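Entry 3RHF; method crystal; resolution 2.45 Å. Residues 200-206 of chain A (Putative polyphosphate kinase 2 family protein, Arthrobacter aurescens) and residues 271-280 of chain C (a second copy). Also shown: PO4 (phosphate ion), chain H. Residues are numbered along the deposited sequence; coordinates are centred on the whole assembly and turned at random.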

# COMPACT_ATOMS: atom_id res chain seq x y z
N ARG A 200 6.36 -21.77 11.77
CA ARG A 200 7.47 -20.85 11.50
C ARG A 200 8.83 -21.50 11.73
O ARG A 200 9.78 -21.29 10.96
CB ARG A 200 7.37 -19.61 12.35
CG ARG A 200 6.10 -18.89 12.07
CD ARG A 200 6.14 -17.52 12.63
NE ARG A 200 5.01 -16.72 12.21
CZ ARG A 200 4.67 -15.61 12.84
NH1 ARG A 200 5.36 -15.23 13.91
NH2 ARG A 200 3.64 -14.88 12.42
N LEU A 201 8.92 -22.29 12.79
CA LEU A 201 10.19 -22.98 13.08
C LEU A 201 10.52 -24.07 12.04
O LEU A 201 11.66 -24.24 11.67
CB LEU A 201 10.13 -23.50 14.50
CG LEU A 201 9.95 -22.39 15.53
CD1 LEU A 201 9.69 -22.91 16.91
CD2 LEU A 201 11.19 -21.50 15.51
N ASP A 202 9.49 -24.77 11.53
CA ASP A 202 9.67 -25.80 10.49
C ASP A 202 9.93 -25.24 9.07
O ASP A 202 10.38 -25.97 8.20
CB ASP A 202 8.44 -26.73 10.45
CG ASP A 202 8.30 -27.63 11.71
OD1 ASP A 202 9.23 -27.73 12.56
OD2 ASP A 202 7.23 -28.26 11.87
N ASP A 203 9.67 -23.97 8.81
CA ASP A 203 9.94 -23.42 7.48
C ASP A 203 11.06 -22.43 7.58
O ASP A 203 10.89 -21.41 8.21
CB ASP A 203 8.69 -22.74 6.94
CG ASP A 203 8.84 -22.27 5.54
OD1 ASP A 203 9.96 -22.26 5.01
OD2 ASP A 203 7.81 -21.91 4.95
N PRO A 204 12.22 -22.75 6.96
CA PRO A 204 13.42 -21.88 6.93
C PRO A 204 13.13 -20.49 6.40
O PRO A 204 13.71 -19.51 6.87
CB PRO A 204 14.37 -22.59 5.95
CG PRO A 204 13.96 -24.00 5.96
CD PRO A 204 12.47 -24.05 6.31
N SER A 205 12.27 -20.41 5.42
CA SER A 205 11.86 -19.13 4.89
C SER A 205 11.19 -18.28 5.97
O SER A 205 11.07 -17.08 5.80
CB SER A 205 10.92 -19.29 3.68
OG SER A 205 9.56 -19.40 4.07
N LYS A 206 10.75 -18.89 7.07
CA LYS A 206 10.04 -18.14 8.13
C LYS A 206 10.77 -17.96 9.45
O LYS A 206 10.24 -17.33 10.34
CB LYS A 206 8.67 -18.75 8.40
CG LYS A 206 7.76 -18.61 7.21
CD LYS A 206 6.35 -19.13 7.45
CE LYS A 206 5.46 -18.91 6.20
NZ LYS A 206 4.07 -19.42 6.52
N ASP C 271 18.80 -13.55 0.45
CA ASP C 271 18.21 -14.76 0.98
C ASP C 271 17.51 -14.54 2.28
O ASP C 271 17.66 -13.56 2.89
CB ASP C 271 19.25 -15.82 1.22
CG ASP C 271 18.87 -17.13 0.63
OD1 ASP C 271 17.69 -17.46 0.50
OD2 ASP C 271 19.77 -17.86 0.29
N TRP C 272 16.74 -15.51 2.71
CA TRP C 272 16.15 -15.54 4.04
C TRP C 272 17.24 -15.63 5.09
O TRP C 272 18.16 -16.42 4.94
CB TRP C 272 15.30 -16.76 4.20
CG TRP C 272 14.26 -16.92 3.19
CD1 TRP C 272 14.17 -17.91 2.27
CD2 TRP C 272 13.13 -16.08 3.00
NE1 TRP C 272 13.05 -17.74 1.51
CE2 TRP C 272 12.38 -16.63 1.94
CE3 TRP C 272 12.68 -14.92 3.63
CZ2 TRP C 272 11.18 -16.05 1.49
CZ3 TRP C 272 11.51 -14.34 3.17
CH2 TRP C 272 10.77 -14.91 2.11
N PRO C 273 17.17 -14.80 6.14
CA PRO C 273 18.11 -14.88 7.22
C PRO C 273 18.08 -16.20 7.95
O PRO C 273 17.02 -16.81 8.11
CB PRO C 273 17.64 -13.79 8.17
CG PRO C 273 17.03 -12.86 7.32
CD PRO C 273 16.34 -13.61 6.28
N LYS C 274 19.24 -16.58 8.43
CA LYS C 274 19.38 -17.79 9.19
C LYS C 274 19.09 -17.46 10.64
O LYS C 274 19.44 -16.39 11.12
CB LYS C 274 20.80 -18.37 8.99
CG LYS C 274 20.89 -19.92 9.08
CD LYS C 274 19.73 -20.79 8.35
CE LYS C 274 19.15 -21.96 9.27
NZ LYS C 274 17.67 -22.06 9.13
N ALA C 275 18.39 -18.37 11.31
CA ALA C 275 18.08 -18.22 12.74
C ALA C 275 19.37 -18.28 13.53
O ALA C 275 20.20 -19.18 13.33
CB ALA C 275 17.16 -19.34 13.20
N ASP C 276 19.55 -17.32 14.44
CA ASP C 276 20.72 -17.29 15.34
C ASP C 276 20.34 -17.90 16.70
O ASP C 276 20.48 -17.23 17.72
CB ASP C 276 21.25 -15.85 15.52
CG ASP C 276 20.13 -14.85 15.80
OD1 ASP C 276 20.24 -13.66 15.38
OD2 ASP C 276 19.12 -15.27 16.42
N PHE C 277 19.85 -19.14 16.68
CA PHE C 277 19.42 -19.87 17.88
C PHE C 277 19.04 -21.31 17.53
O PHE C 277 18.78 -21.64 16.37
CB PHE C 277 18.22 -19.18 18.57
CG PHE C 277 16.98 -19.16 17.73
CD1 PHE C 277 16.19 -20.30 17.60
CD2 PHE C 277 16.61 -18.01 17.05
CE1 PHE C 277 15.06 -20.29 16.81
CE2 PHE C 277 15.47 -17.99 16.25
CZ PHE C 277 14.70 -19.12 16.13
N ASP C 278 18.98 -22.16 18.55
CA ASP C 278 18.69 -23.58 18.37
C ASP C 278 17.22 -23.76 18.01
O ASP C 278 16.32 -23.73 18.85
CB ASP C 278 19.10 -24.40 19.62
CG ASP C 278 19.03 -25.95 19.42
OD1 ASP C 278 18.56 -26.43 18.34
OD2 ASP C 278 19.43 -26.67 20.39
N VAL C 279 17.00 -23.92 16.71
CA VAL C 279 15.67 -24.16 16.20
C VAL C 279 15.03 -25.36 16.90
O VAL C 279 13.88 -25.29 17.33
CB VAL C 279 15.68 -24.37 14.68
CG1 VAL C 279 14.24 -24.46 14.13
CG2 VAL C 279 16.45 -23.23 13.99
N ALA C 280 15.78 -26.44 17.05
CA ALA C 280 15.22 -27.67 17.58
C ALA C 280 14.78 -27.52 19.04
O ALA C 280 13.72 -28.04 19.45
CB ALA C 280 16.21 -28.84 17.41
P PO4 H . 3.09 -16.52 8.54
O1 PO4 H . 3.94 -17.17 9.64
O2 PO4 H . 3.98 -16.32 7.34
O3 PO4 H . 1.99 -17.44 8.02
O4 PO4 H . 2.44 -15.25 9.11
O HOH W 1 14.18 -17.15 7.68

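The two stretches approach each other at two separate points rather than along a continuous register. By nearest CA atoms, the CA of L201(A) is nearest that of V279(C), at 6.4 Å, and the CA of S205(A) nearest that of W272(C), at 5.7 Å. On chain A a helix that began earlier in the chain runs through D202(A), and D203(A) is the first residue to leave helical phi/psi (-112/113). On chain C an extended segment leads into a helix starting at V279(C). Together the stretches bury 315 Å², and no direct hydrogen bond crosses between them, so the contact rests on apolar packing, one CH-pi interaction and one bridging water.

L201(A) is covered over 65 Å², the largest share of any residue here. Its CA-to-CB bond points toward chain C, and its side chain, in the m,t rotamer, meets two neighbours. CB lies 4.2 Å from CG1 of V279(C), while CD2 lies 4.3 Å from CE1 of F277(C), near the plane of that ring and therefore at its edge. The backbone takes part as well: L201(A) O is 3.6 Å from V279(C) CG1, a van der Waals contact, since a methyl carbon offers no conventional donor. D278(C), just before V279(C), occupies the N-cap position, where its OD1 accepts a weak hydrogen bond from A280(C) N at 3.1 Å.

The second point pairs W272(C), covered over 61 Å², with S205(A), covered over 60 Å². The CA-to-CB bond of W272(C) points toward chain A. S205(A) CB sits 3.6 Å from the centroid of the W272(C) five-membered ring, only 20° off the ring normal, which places it over the face and identifies a CH-pi contact with the pi cloud; the closest atom pair is S205(A) CB to W272(C) NE1 at 3.4 Å. The serine is steadied within its own chain. S205(A) N donates to D203(A) OD1 at 3.0 Å, S205(A) OG donates weakly to the same OD1, also at 3.0 Å, and K206(A) N donates to D203(A) O at 2.8 Å. These bonds tie the turn after the helix to D203(A).

Beside this pair, two carbonyls face each other. P204(A) O and P273(C) O are 4.4 Å apart, and neither can donate. Water 1 resolves the mismatch by donating to both, at 2.5 Å from its O to P204(A) O and 2.9 Å to P273(C) O, thereby supplying a polar link between the chains.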